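Local coordinates for protein phosphonomutase (Burkholderia cenocepacia J2315, PDB 4MG4) that belongs to the phosphoenolpyruvate phosphomutase family and folds as a parallel eight-stranded TIM barrel, at residues M69-M74 / V104-A109. Numbering follows the deposited sequence.
Sequences MPRALM and VAETIA
Thr107 OG1 has several polar partners: it accepts a hydrogen bond from Arg71 NH2 at 2.9 Å, and its hydroxyl has the backbone oxygen of Gly96 as main acceptor. The hydroxyl therefore ties the loop around Gly96 and Tyr97 to the arginine. The bond from NH2 is bent, 150° at the hydrogen, and Thr107 OG1 sits somewhat tilted from the guanidinium plane.

The other terminal nitrogen makes the straighter and shorter bond. Arg71 NH1 reaches Glu106 OE2 at 2.7 Å, a salt bridge lying nearly in the guanidinium plane and using the anti lone pair of the carboxylate oxygen. The two planes are turned 55° against each other, and OE2 alone bonds the guanidinium; the bridge is not a bidentate one. Held through both terminal nitrogens by successive residues of one helix, the guanidinium is probably restricted in its rotation. Arg71 runs out extended as far as CD, which passes beside Thr107 with 3.5 Å from Arg71 CD to Thr107 OG1, and then bends at chi3 (71°), which turns the guanidinium edge toward both partners. The Arg71 side chain also touches Tyr97 of the loop before helix 101-113.

The contact bridges consecutive outer helices of the TIM barrel, joining the first turn of helix 71-84 to the middle of helix 101-113, whose Val104, Ala105 and Ile108 pack against helix 134-150, with Val104 and Ile108 also reaching strand 118-122.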
ATOM      1  N   MET A  69       6.127   3.246 -13.996  1.00 24.55           N
ATOM      2  CA  MET A  69       6.941   3.265 -12.760  1.00 24.04           C
ATOM      3  C   MET A  69       8.377   2.919 -13.133  1.00 23.59           C
ATOM      4  O   MET A  69       8.588   1.986 -13.870  1.00 24.33           O
ATOM      5  CB  MET A  69       6.394   2.231 -11.746  1.00 24.24           C
ATOM      6  CG  MET A  69       7.049   2.259 -10.384  1.00 27.80           C
ATOM      7  SD  MET A  69       6.093   1.254  -9.206  1.00 30.05           S
ATOM      8  CE  MET A  69       7.187   1.317  -7.817  1.00 31.47           C
ATOM      9  N   PRO A  70       9.372   3.694 -12.670  1.00 23.53           N
ATOM     10  CA  PRO A  70      10.744   3.329 -13.004  1.00 22.70           C
ATOM     11  C   PRO A  70      11.117   1.942 -12.476  1.00 20.05           C
ATOM     12  O   PRO A  70      10.670   1.547 -11.392  1.00 20.75           O
ATOM     13  CB  PRO A  70      11.584   4.392 -12.287  1.00 24.53           C
ATOM     14  CG  PRO A  70      10.688   5.545 -12.177  1.00 26.03           C
ATOM     15  CD  PRO A  70       9.303   4.979 -11.958  1.00 24.52           C
ATOM     16  N   ARG A  71      11.921   1.238 -13.257  1.00 19.47           N
ATOM     17  CA  ARG A  71      12.336  -0.114 -12.886  1.00 17.24           C
ATOM     18  C   ARG A  71      12.945  -0.149 -11.483  1.00 16.26           C
ATOM     19  O   ARG A  71      12.678  -1.051 -10.721  1.00 15.76           O
ATOM     20  CB  ARG A  71      13.341  -0.643 -13.868  1.00 18.97           C
ATOM     21  CG  ARG A  71      13.662  -2.096 -13.654  1.00 18.59           C
ATOM     22  CD  ARG A  71      14.625  -2.682 -14.680  1.00 19.90           C
ATOM     23  NE  ARG A  71      15.968  -2.163 -14.504  1.00 23.18           N
ATOM     24  CZ  ARG A  71      16.949  -2.315 -15.365  1.00 23.85           C
ATOM     25  NH1 ARG A  71      18.152  -1.790 -15.075  1.00 30.09           N
ATOM     26  NH2 ARG A  71      16.795  -2.983 -16.488  1.00 21.87           N
ATOM     27  N   ALA A  72      13.791   0.824 -11.161  1.00 17.61           N
ATOM     28  CA  ALA A  72      14.487   0.817  -9.859  1.00 18.36           C
ATOM     29  C   ALA A  72      13.525   0.902  -8.674  1.00 18.44           C
ATOM     30  O   ALA A  72      13.703   0.263  -7.658  1.00 18.20           O
ATOM     31  CB  ALA A  72      15.506   1.953  -9.828  1.00 19.19           C
ATOM     32  N   LEU A  73      12.480   1.692  -8.840  1.00 19.74           N
ATOM     33  CA  LEU A  73      11.424   1.799  -7.849  1.00 21.92           C
ATOM     34  C   LEU A  73      10.672   0.466  -7.743  1.00 19.90           C
ATOM     35  O   LEU A  73      10.440   0.030  -6.604  1.00 19.70           O
ATOM     36  CB  LEU A  73      10.495   2.993  -8.139  1.00 24.60           C
ATOM     37  CG  LEU A  73       9.582   3.516  -7.032  1.00 30.96           C
ATOM     38  CD1 LEU A  73      10.236   3.578  -5.658  1.00 33.82           C
ATOM     39  CD2 LEU A  73       9.139   4.912  -7.471  1.00 32.87           C
ATOM     40  N   MET A  74      10.343  -0.210  -8.860  1.00 19.75           N
ATOM     41  CA  MET A  74       9.746  -1.568  -8.805  1.00 19.97           C
ATOM     42  C   MET A  74      10.664  -2.521  -8.069  1.00 18.72           C
ATOM     43  O   MET A  74      10.182  -3.305  -7.248  1.00 17.96           O
ATOM     44  CB  MET A  74       9.386  -2.191 -10.170  1.00 21.51           C
ATOM     45  CG  MET A  74       8.920  -3.711 -10.049  1.00 21.13           C
ATOM     46  SD  MET A  74       7.153  -3.530  -9.526  1.00 30.98           S
ATOM     47  CE  MET A  74       6.352  -2.799 -10.933  1.00 33.67           C
ATOM     48  N   VAL A 104      16.275  -6.595 -21.539  1.00 15.47           N
ATOM     49  CA  VAL A 104      15.400  -7.482 -20.780  1.00 14.33           C
ATOM     50  C   VAL A 104      16.259  -8.428 -19.912  1.00 14.37           C
ATOM     51  O   VAL A 104      15.908  -8.766 -18.796  1.00 15.04           O
ATOM     52  CB  VAL A 104      14.503  -8.260 -21.742  1.00 13.64           C
ATOM     53  CG1 VAL A 104      13.675  -9.302 -20.984  1.00 13.21           C
ATOM     54  CG2 VAL A 104      13.590  -7.331 -22.521  1.00 13.75           C
ATOM     55  N   ALA A 105      17.380  -8.913 -20.421  1.00 14.16           N
ATOM     56  CA  ALA A 105      18.253  -9.780 -19.607  1.00 15.16           C
ATOM     57  C   ALA A 105      18.691  -9.070 -18.347  1.00 15.18           C
ATOM     58  O   ALA A 105      18.683  -9.670 -17.267  1.00 14.76           O
ATOM     59  CB  ALA A 105      19.464 -10.208 -20.401  1.00 15.97           C
ATOM     60  N   GLU A 106      19.074  -7.789 -18.475  1.00 15.98           N
ATOM     61  CA  GLU A 106      19.473  -6.977 -17.307  1.00 16.91           C
ATOM     62  C   GLU A 106      18.313  -6.895 -16.302  1.00 14.80           C
ATOM     63  O   GLU A 106      18.480  -7.038 -15.117  1.00 15.64           O
ATOM     64  CB  GLU A 106      19.920  -5.580 -17.708  1.00 19.44           C
ATOM     65  CG  GLU A 106      20.289  -4.672 -16.535  1.00 22.22           C
ATOM     66  CD  GLU A 106      20.866  -3.302 -16.971  1.00 27.63           C
ATOM     67  OE1 GLU A 106      21.775  -3.253 -17.802  1.00 30.37           O
ATOM     68  OE2 GLU A 106      20.412  -2.265 -16.447  1.00 31.22           O
ATOM     69  N   THR A 107      17.121  -6.658 -16.779  1.00 14.50           N
ATOM     70  CA  THR A 107      15.946  -6.597 -15.909  1.00 14.01           C
ATOM     71  C   THR A 107      15.762  -7.898 -15.116  1.00 13.04           C
ATOM     72  O   THR A 107      15.521  -7.911 -13.926  1.00 12.60           O
ATOM     73  CB  THR A 107      14.688  -6.251 -16.725  1.00 13.72           C
ATOM     74  OG1 THR A 107      14.839  -4.935 -17.286  1.00 14.28           O
ATOM     75  CG2 THR A 107      13.420  -6.282 -15.860  1.00 14.00           C
ATOM     76  N   ILE A 108      15.815  -9.040 -15.807  1.00 13.75           N
ATOM     77  CA  ILE A 108      15.679 -10.310 -15.139  1.00 13.64           C
ATOM     78  C   ILE A 108      16.800 -10.510 -14.125  1.00 13.54           C
ATOM     79  O   ILE A 108      16.589 -10.943 -12.999  1.00 13.20           O
ATOM     80  CB  ILE A 108      15.742 -11.470 -16.157  1.00 14.63           C
ATOM     81  CG1 ILE A 108      14.561 -11.343 -17.077  1.00 18.27           C
ATOM     82  CG2 ILE A 108      16.017 -12.826 -15.479  1.00 13.97           C
ATOM     83  CD1 ILE A 108      13.365 -11.766 -16.471  1.00 16.60           C
ATOM     84  N   ALA A 109      18.015 -10.180 -14.517  1.00 13.71           N
ATOM     85  CA  ALA A 109      19.145 -10.310 -13.613  1.00 13.50           C
ATOM     86  C   ALA A 109      18.944  -9.453 -12.399  1.00 13.00           C
ATOM     87  O   ALA A 109      19.269  -9.879 -11.302  1.00 13.68           O
ATOM     88  CB  ALA A 109      20.486  -9.948 -14.299  1.00 13.81           C
TER